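Local coordinates for archaeal flagellar ATP-binding protein FlaH (Methanocaldococcus jannaschii DSM 2661, PDB 4WIA) that probably binds ATP and magnesium through a KaiC-like P-loop NTPase fold and serves as an accessory component in assembly of the archaeal flagellum, the archaellum, at residues 71-83 with 216-228. Sequence-based numbering, arbitrary orientation.
With SO4 (sulfate ion), chain G.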
ATOM      1  N   ILE A  71      -2.116 -13.476 -18.178  1.00 49.42           N
ATOM      2  CA  ILE A  71      -2.127 -13.892 -16.801  1.00 52.47           C
ATOM      3  C   ILE A  71      -0.922 -14.810 -16.495  1.00 56.70           C
ATOM      4  O   ILE A  71      -0.269 -14.648 -15.458  1.00 57.56           O
ATOM      5  CB  ILE A  71      -3.435 -14.574 -16.459  1.00 57.31           C
ATOM      6  CG1 ILE A  71      -4.549 -13.535 -16.415  1.00 56.38           C
ATOM      7  CG2 ILE A  71      -3.352 -15.310 -15.118  1.00 61.29           C
ATOM      8  CD1 ILE A  71      -5.904 -14.169 -16.612  1.00 61.33           C
ATOM      9  N   LYS A  72      -0.624 -15.751 -17.394  1.00 53.52           N
ATOM     10  CA  LYS A  72       0.504 -16.613 -17.187  1.00 55.67           C
ATOM     11  C   LYS A  72       1.801 -15.819 -17.182  1.00 55.11           C
ATOM     12  O   LYS A  72       2.676 -16.112 -16.379  1.00 54.89           O
ATOM     13  CB  LYS A  72       0.637 -17.705 -18.250  1.00 58.14           C
ATOM     14  CG  LYS A  72      -0.647 -18.436 -18.486  1.00 60.54           C
ATOM     15  CD  LYS A  72      -0.409 -19.847 -18.886  1.00 64.46           C
ATOM     16  CE  LYS A  72      -0.448 -20.135 -20.360  1.00 65.59           C
ATOM     17  NZ  LYS A  72      -0.851 -21.560 -20.518  1.00 69.91           N
ATOM     18  N   GLN A  73       1.942 -14.896 -18.130  1.00 49.67           N
ATOM     19  CA  GLN A  73       3.156 -14.135 -18.260  1.00 51.08           C
ATOM     20  C   GLN A  73       3.373 -13.264 -17.005  1.00 49.09           C
ATOM     21  O   GLN A  73       4.454 -13.283 -16.422  1.00 48.55           O
ATOM     22  CB  GLN A  73       3.104 -13.252 -19.480  1.00 48.59           C
ATOM     23  CG  GLN A  73       4.047 -12.074 -19.408  1.00 49.03           C
ATOM     24  CD  GLN A  73       5.489 -12.460 -19.598  1.00 51.52           C
ATOM     25  OE1 GLN A  73       5.796 -13.627 -19.768  1.00 57.96           O
ATOM     26  NE2 GLN A  73       6.388 -11.485 -19.600  1.00 51.53           N
HETATM   27  N   MSE A  74       2.301 -12.622 -16.534  1.00 46.72           N
HETATM   28  CA  MSE A  74       2.351 -11.887 -15.276  1.00 45.38           C
HETATM   29  C   MSE A  74       2.654 -12.825 -14.112  1.00 46.62           C
HETATM   30  O   MSE A  74       3.497 -12.547 -13.269  1.00 52.98           O
HETATM   31  CB  MSE A  74       1.081 -11.108 -14.999  1.00 40.99           C
HETATM   32  CG  MSE A  74       0.903 -10.100 -16.075  1.00 40.33           C
HETATM   33 SE   MSE A  74       2.174  -8.610 -15.982  1.00 43.41          SE
HETATM   34  CE  MSE A  74       1.233  -7.486 -14.681  1.00 34.84           C
ATOM     35  N   ASN A  75       2.030 -13.971 -14.053  1.00 47.16           N
ATOM     36  CA  ASN A  75       2.309 -14.884 -12.970  1.00 49.18           C
ATOM     37  C   ASN A  75       3.772 -15.370 -12.986  1.00 51.01           C
ATOM     38  O   ASN A  75       4.390 -15.582 -11.932  1.00 50.78           O
ATOM     39  CB  ASN A  75       1.370 -16.089 -13.056  1.00 52.08           C
ATOM     40  CG  ASN A  75       1.635 -17.064 -11.959  1.00 55.41           C
ATOM     41  OD1 ASN A  75       2.189 -18.126 -12.189  1.00 62.10           O
ATOM     42  ND2 ASN A  75       1.222 -16.725 -10.771  1.00 53.46           N
ATOM     43  N   SER A  76       4.318 -15.533 -14.191  1.00 51.46           N
ATOM     44  CA  SER A  76       5.662 -16.070 -14.362  1.00 52.50           C
ATOM     45  C   SER A  76       6.692 -15.080 -13.798  1.00 52.00           C
ATOM     46  O   SER A  76       7.711 -15.492 -13.321  1.00 51.69           O
ATOM     47  CB  SER A  76       5.990 -16.324 -15.826  1.00 53.27           C
ATOM     48  OG  SER A  76       6.139 -15.088 -16.535  1.00 52.41           O
ATOM     49  N   LEU A  77       6.369 -13.800 -13.848  1.00 50.51           N
ATOM     50  CA  LEU A  77       7.178 -12.752 -13.257  1.00 51.39           C
ATOM     51  C   LEU A  77       6.829 -12.439 -11.798  1.00 51.84           C
ATOM     52  O   LEU A  77       7.443 -11.549 -11.161  1.00 52.20           O
ATOM     53  CB  LEU A  77       6.997 -11.469 -14.074  1.00 48.97           C
ATOM     54  CG  LEU A  77       7.398 -11.658 -15.534  1.00 52.67           C
ATOM     55  CD1 LEU A  77       7.146 -10.413 -16.333  1.00 54.35           C
ATOM     56  CD2 LEU A  77       8.839 -12.078 -15.711  1.00 58.80           C
ATOM     57  N   ASN A  78       5.880 -13.167 -11.232  1.00 51.87           N
ATOM     58  CA  ASN A  78       5.438 -12.827  -9.914  1.00 53.50           C
ATOM     59  C   ASN A  78       4.912 -11.424  -9.817  1.00 51.28           C
ATOM     60  O   ASN A  78       5.093 -10.739  -8.820  1.00 46.85           O
ATOM     61  CB  ASN A  78       6.596 -13.001  -8.939  1.00 57.90           C
ATOM     62  CG  ASN A  78       6.136 -13.651  -7.678  1.00 66.78           C
ATOM     63  OD1 ASN A  78       6.197 -14.922  -7.512  1.00 70.03           O
ATOM     64  ND2 ASN A  78       5.488 -12.850  -6.863  1.00 65.17           N
ATOM     65  N   TYR A  79       4.203 -11.013 -10.867  1.00 50.27           N
ATOM     66  CA  TYR A  79       3.461  -9.796 -10.867  1.00 46.06           C
ATOM     67  C   TYR A  79       2.015 -10.190 -11.024  1.00 49.64           C
ATOM     68  O   TYR A  79       1.325  -9.627 -11.892  1.00 50.73           O
ATOM     69  CB  TYR A  79       3.802  -8.921 -12.093  1.00 45.18           C
ATOM     70  CG  TYR A  79       5.167  -8.323 -12.166  1.00 45.62           C
ATOM     71  CD1 TYR A  79       5.898  -8.026 -11.011  1.00 47.31           C
ATOM     72  CD2 TYR A  79       5.762  -8.082 -13.397  1.00 44.91           C
ATOM     73  CE1 TYR A  79       7.142  -7.452 -11.082  1.00 44.73           C
ATOM     74  CE2 TYR A  79       7.044  -7.554 -13.479  1.00 44.00           C
ATOM     75  CZ  TYR A  79       7.717  -7.234 -12.314  1.00 43.76           C
ATOM     76  OH  TYR A  79       8.995  -6.725 -12.376  1.00 43.70           O
ATOM     77  N   SER A  80       1.502 -11.086 -10.206  1.00 50.57           N
ATOM     78  CA  SER A  80       0.207 -11.629 -10.513  1.00 53.95           C
ATOM     79  C   SER A  80      -0.931 -10.577 -10.321  1.00 54.31           C
ATOM     80  O   SER A  80      -0.931  -9.761  -9.411  1.00 49.23           O
ATOM     81  CB  SER A  80      -0.020 -12.963  -9.788  1.00 60.84           C
ATOM     82  OG  SER A  80      -0.473 -12.730  -8.468  1.00 62.25           O
ATOM     83  N   ILE A  81      -1.868 -10.552 -11.278  1.00 54.66           N
ATOM     84  CA  ILE A  81      -2.875  -9.477 -11.332  1.00 46.57           C
ATOM     85  C   ILE A  81      -4.319  -9.980 -11.433  1.00 52.15           C
ATOM     86  O   ILE A  81      -5.196  -9.285 -11.942  1.00 53.46           O
ATOM     87  CB  ILE A  81      -2.561  -8.526 -12.457  1.00 43.16           C
ATOM     88  CG1 ILE A  81      -2.117  -9.221 -13.771  1.00 41.90           C
ATOM     89  CG2 ILE A  81      -1.446  -7.559 -11.996  1.00 40.66           C
ATOM     90  CD1 ILE A  81      -3.086 -10.178 -14.424  1.00 45.75           C
ATOM     91  N   ASN A  82      -4.569 -11.177 -10.905  1.00 53.41           N
ATOM     92  CA  ASN A  82      -5.877 -11.787 -10.950  1.00 53.28           C
ATOM     93  C   ASN A  82      -6.946 -10.971 -10.290  1.00 50.49           C
ATOM     94  O   ASN A  82      -8.019 -10.764 -10.845  1.00 47.41           O
ATOM     95  CB  ASN A  82      -5.814 -13.149 -10.239  1.00 59.83           C
ATOM     96  CG  ASN A  82      -4.815 -14.061 -10.873  1.00 65.02           C
ATOM     97  OD1 ASN A  82      -3.784 -14.437 -10.270  1.00 77.86           O
ATOM     98  ND2 ASN A  82      -5.071 -14.398 -12.116  1.00 77.27           N
ATOM     99  N   LYS A  83      -6.695 -10.583  -9.057  1.00 49.66           N
ATOM    100  CA  LYS A  83      -7.667  -9.787  -8.334  1.00 51.54           C
ATOM    101  C   LYS A  83      -7.905  -8.433  -8.960  1.00 46.95           C
ATOM    102  O   LYS A  83      -9.028  -7.913  -8.886  1.00 48.76           O
ATOM    103  CB  LYS A  83      -7.316  -9.625  -6.868  1.00 56.18           C
ATOM    104  CG  LYS A  83      -7.739 -10.844  -6.089  1.00 63.33           C
ATOM    105  CD  LYS A  83      -7.865 -10.561  -4.615  1.00 72.12           C
ATOM    106  CE  LYS A  83      -8.706 -11.629  -3.949  1.00 84.03           C
ATOM    107  NZ  LYS A  83      -8.790 -11.372  -2.487  1.00 97.84           N
ATOM    108  N   VAL A 216      20.313  -0.998 -16.451  1.00 61.25           N
ATOM    109  CA  VAL A 216      20.580  -2.376 -16.842  1.00 62.45           C
ATOM    110  C   VAL A 216      19.716  -3.332 -16.026  1.00 62.91           C
ATOM    111  O   VAL A 216      19.529  -3.140 -14.845  1.00 63.74           O
ATOM    112  CB  VAL A 216      22.042  -2.728 -16.658  1.00 64.05           C
ATOM    113  CG1 VAL A 216      22.308  -4.156 -17.094  1.00 65.79           C
ATOM    114  CG2 VAL A 216      22.916  -1.746 -17.438  1.00 64.85           C
ATOM    115  N   PHE A 217      19.140  -4.331 -16.684  1.00 65.68           N
ATOM    116  CA  PHE A 217      18.368  -5.356 -15.987  1.00 65.75           C
ATOM    117  C   PHE A 217      18.408  -6.680 -16.705  1.00 67.56           C
ATOM    118  O   PHE A 217      18.862  -6.763 -17.850  1.00 65.98           O
ATOM    119  CB  PHE A 217      16.909  -4.935 -15.768  1.00 62.77           C
ATOM    120  CG  PHE A 217      16.140  -4.648 -17.035  1.00 67.34           C
ATOM    121  CD1 PHE A 217      16.199  -3.391 -17.637  1.00 69.68           C
ATOM    122  CD2 PHE A 217      15.320  -5.609 -17.619  1.00 71.78           C
ATOM    123  CE1 PHE A 217      15.493  -3.110 -18.807  1.00 68.61           C
ATOM    124  CE2 PHE A 217      14.586  -5.319 -18.789  1.00 70.95           C
ATOM    125  CZ  PHE A 217      14.685  -4.069 -19.384  1.00 67.91           C
ATOM    126  N   ARG A 218      17.958  -7.714 -15.996  1.00 70.15           N
ATOM    127  CA  ARG A 218      17.660  -9.001 -16.597  1.00 72.57           C
ATOM    128  C   ARG A 218      16.261  -9.392 -16.112  1.00 68.88           C
ATOM    129  O   ARG A 218      15.750  -8.888 -15.116  1.00 62.70           O
ATOM    130  CB  ARG A 218      18.707 -10.038 -16.244  1.00 79.69           C
ATOM    131  CG  ARG A 218      18.782 -10.385 -14.776  1.00 87.41           C
ATOM    132  CD  ARG A 218      20.139 -10.916 -14.314  1.00 93.63           C
ATOM    133  NE  ARG A 218      20.381 -10.552 -12.902  1.00 98.95           N
ATOM    134  CZ  ARG A 218      20.675  -9.312 -12.473  1.00101.36           C
ATOM    135  NH1 ARG A 218      20.883  -9.068 -11.177  1.00102.39           N
ATOM    136  NH2 ARG A 218      20.759  -8.302 -13.339  1.00102.59           N
ATOM    137  N   VAL A 219      15.612 -10.234 -16.879  1.00 69.60           N
ATOM    138  CA  VAL A 219      14.283 -10.678 -16.526  1.00 69.57           C
ATOM    139  C   VAL A 219      14.460 -12.006 -15.817  1.00 68.27           C
ATOM    140  O   VAL A 219      15.009 -12.930 -16.392  1.00 66.03           O
ATOM    141  CB  VAL A 219      13.397 -10.807 -17.782  1.00 72.60           C
ATOM    142  CG1 VAL A 219      12.020 -11.339 -17.412  1.00 72.19           C
ATOM    143  CG2 VAL A 219      13.281  -9.455 -18.510  1.00 70.92           C
ATOM    144  N   GLU A 220      14.011 -12.093 -14.564  1.00 67.16           N
ATOM    145  CA  GLU A 220      14.244 -13.291 -13.760  1.00 75.06           C
ATOM    146  C   GLU A 220      12.918 -13.950 -13.408  1.00 75.65           C
ATOM    147  O   GLU A 220      11.949 -13.249 -13.007  1.00 69.84           O
ATOM    148  CB  GLU A 220      15.035 -12.963 -12.456  1.00 80.22           C
ATOM    149  CG  GLU A 220      16.482 -12.500 -12.634  1.00 81.26           C
ATOM    150  CD  GLU A 220      17.452 -13.559 -13.092  1.00 87.74           C
ATOM    151  OE1 GLU A 220      17.027 -14.683 -13.420  1.00 92.09           O
ATOM    152  OE2 GLU A 220      18.664 -13.246 -13.101  1.00 97.19           O
ATOM    153  N   PRO A 221      12.851 -15.289 -13.575  1.00 82.03           N
ATOM    154  CA  PRO A 221      11.651 -16.060 -13.171  1.00 85.67           C
ATOM    155  C   PRO A 221      11.221 -15.724 -11.731  1.00 85.30           C
ATOM    156  O   PRO A 221      12.081 -15.688 -10.824  1.00 84.92           O
ATOM    157  CB  PRO A 221      12.093 -17.545 -13.288  1.00 87.19           C
ATOM    158  CG  PRO A 221      13.320 -17.550 -14.128  1.00 89.15           C
ATOM    159  CD  PRO A 221      13.888 -16.144 -14.196  1.00 89.43           C
ATOM    160  N   LYS A 222       9.923 -15.415 -11.557  1.00 77.62           N
ATOM    161  CA  LYS A 222       9.292 -15.188 -10.231  1.00 77.39           C
ATOM    162  C   LYS A 222       9.839 -13.979  -9.446  1.00 77.57           C
ATOM    163  O   LYS A 222       9.674 -13.877  -8.199  1.00 75.72           O
ATOM    164  CB  LYS A 222       9.368 -16.473  -9.373  1.00 82.50           C
ATOM    165  CG  LYS A 222       8.814 -17.716 -10.034  1.00 84.69           C
ATOM    166  CD  LYS A 222       7.354 -17.544 -10.453  1.00 89.26           C
ATOM    167  CE  LYS A 222       6.358 -18.001  -9.364  1.00 97.55           C
ATOM    168  NZ  LYS A 222       5.436 -16.961  -8.776  1.00 99.33           N
ATOM    169  N   ILE A 223      10.504 -13.087 -10.189  1.00 75.29           N
ATOM    170  CA  ILE A 223      10.937 -11.785  -9.693  1.00 76.69           C
ATOM    171  C   ILE A 223      10.462 -10.703 -10.670  1.00 70.38           C
ATOM    172  O   ILE A 223       9.799  -9.733 -10.295  1.00 61.88           O
ATOM    173  CB  ILE A 223      12.484 -11.717  -9.593  1.00 82.74           C
ATOM    174  CG1 ILE A 223      12.994 -12.727  -8.565  1.00 84.45           C
ATOM    175  CG2 ILE A 223      12.942 -10.280  -9.289  1.00 82.49           C
ATOM    176  CD1 ILE A 223      14.507 -12.875  -8.539  1.00 87.93           C
ATOM    177  N   GLY A 224      10.757 -10.924 -11.951  1.00 70.97           N
ATOM    178  CA  GLY A 224      10.465  -9.964 -12.982  1.00 63.33           C
ATOM    179  C   GLY A 224      11.787  -9.290 -13.239  1.00 61.98           C
ATOM    180  O   GLY A 224      12.829  -9.942 -13.356  1.00 62.21           O
ATOM    181  N   ILE A 225      11.707  -7.977 -13.362  1.00 59.64           N
ATOM    182  CA  ILE A 225      12.841  -7.150 -13.591  1.00 62.31           C
ATOM    183  C   ILE A 225      13.736  -7.253 -12.340  1.00 62.17           C
ATOM    184  O   ILE A 225      13.312  -6.879 -11.249  1.00 58.74           O
ATOM    185  CB  ILE A 225      12.375  -5.679 -13.747  1.00 63.45           C
ATOM    186  CG1 ILE A 225      11.739  -5.411 -15.069  1.00 66.93           C
ATOM    187  CG2 ILE A 225      13.515  -4.693 -13.698  1.00 64.51           C
ATOM    188  CD1 ILE A 225      10.520  -6.224 -15.239  1.00 73.43           C
ATOM    189  N   ALA A 226      14.954  -7.749 -12.541  1.00 60.70           N
ATOM    190  CA  ALA A 226      16.031  -7.638 -11.560  1.00 60.73           C
ATOM    191  C   ALA A 226      16.922  -6.510 -12.069  1.00 59.52           C
ATOM    192  O   ALA A 226      17.597  -6.679 -13.070  1.00 59.75           O
ATOM    193  CB  ALA A 226      16.799  -8.921 -11.479  1.00 59.80           C
ATOM    194  N   VAL A 227      16.882  -5.360 -11.404  1.00 56.86           N
ATOM    195  CA  VAL A 227      17.696  -4.201 -11.780  1.00 56.95           C
ATOM    196  C   VAL A 227      19.100  -4.355 -11.239  1.00 59.47           C
ATOM    197  O   VAL A 227      19.305  -4.654 -10.089  1.00 59.57           O
ATOM    198  CB  VAL A 227      17.105  -2.925 -11.195  1.00 56.14           C
ATOM    199  CG1 VAL A 227      17.845  -1.725 -11.734  1.00 60.37           C
ATOM    200  CG2 VAL A 227      15.650  -2.832 -11.577  1.00 56.40           C
ATOM    201  N   GLU A 228      20.085  -4.219 -12.096  1.00 64.46           N
ATOM    202  CA  GLU A 228      21.465  -4.324 -11.672  1.00 70.26           C
ATOM    203  C   GLU A 228      21.782  -3.135 -10.799  1.00 70.30           C
ATOM    204  O   GLU A 228      21.469  -2.027 -11.162  1.00 66.46           O
ATOM    205  CB  GLU A 228      22.320  -4.197 -12.898  1.00 72.64           C
ATOM    206  CG  GLU A 228      23.762  -4.528 -12.700  1.00 80.06           C
ATOM    207  CD  GLU A 228      24.293  -5.232 -13.926  1.00 88.46           C
ATOM    208  OE1 GLU A 228      25.312  -4.749 -14.479  1.00 89.06           O
ATOM    209  OE2 GLU A 228      23.630  -6.241 -14.332  1.00 85.84           O
TER
HETATM  210  S   SO4 G 304      -3.740 -12.504  -7.128  1.00 79.19           S
HETATM  211  O1  SO4 G 304      -2.910 -12.487  -8.306  1.00 58.33           O
HETATM  212  O2  SO4 G 304      -2.929 -12.186  -5.990  1.00 73.65           O
HETATM  213  O3  SO4 G 304      -4.346 -13.810  -6.981  1.00 70.27           O
HETATM  214  O4  SO4 G 304      -4.737 -11.473  -7.057  1.00 76.23           O
HETATM  215  O   HOH W   1      10.880  -6.204 -10.414  1.00 38.88           O
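A helix end docks on a hairpin turn where K222 meets S76 and N78, and Y79 meets G224 and I225: the C-terminal end of helix 67-76 packs against the tight turn between the antiparallel strands 214-220 and 224-227, a mainly polar contact at the margin of the central sheet. It is a worked example of how a helix end can offer a backbone carbonyl and a side-chain amide oxygen to a hairpin turn. The amide of K222 bonds in the carbonyl plane to O of S76 at 2.8 Å, and the lysine chain, bent at every torsion beyond CG, folds back over that carbonyl. Its NZ gives a short hydrogen bond (2.5 Å) to OD1 of N78, tilted 33° from the amide plane. N78, with positive phi (58°), closes the helix in a Schellman motif. Beside it, CD2 of L77 lies 3.7 Å from CG1 of V219.

The ring of Y79 runs alongside the turn, with O of I223 and CA of G224 approaching it obliquely. CG sits beside the backbone N (chi1 -68°), an orientation that carries OH to the start of strand 224-227. There OH accepts the amide of I225 at 3.1 Å and donates to a water that in turn donates to O of I225, while CD1 of the same isoleucine meets the ring edge near its plane. A phenylalanine here would probably leave the I225 amide without its acceptor and the water without its donor. G224 leaves room for this hydroxyl, since a CB on it would clash with OH.

The ring also meets Y49, and I225 touches V42 of helix 40-53, a residue that probably contributes to the ATP site. R13 bonds to both O of N78 and O of I223, bridging the two segments. The amides of both I223 and G224 bond to O of E220, giving a classic beta bulge beside the turn of a hairpin at the edge of a KaiC-like P-loop NTPase sheet.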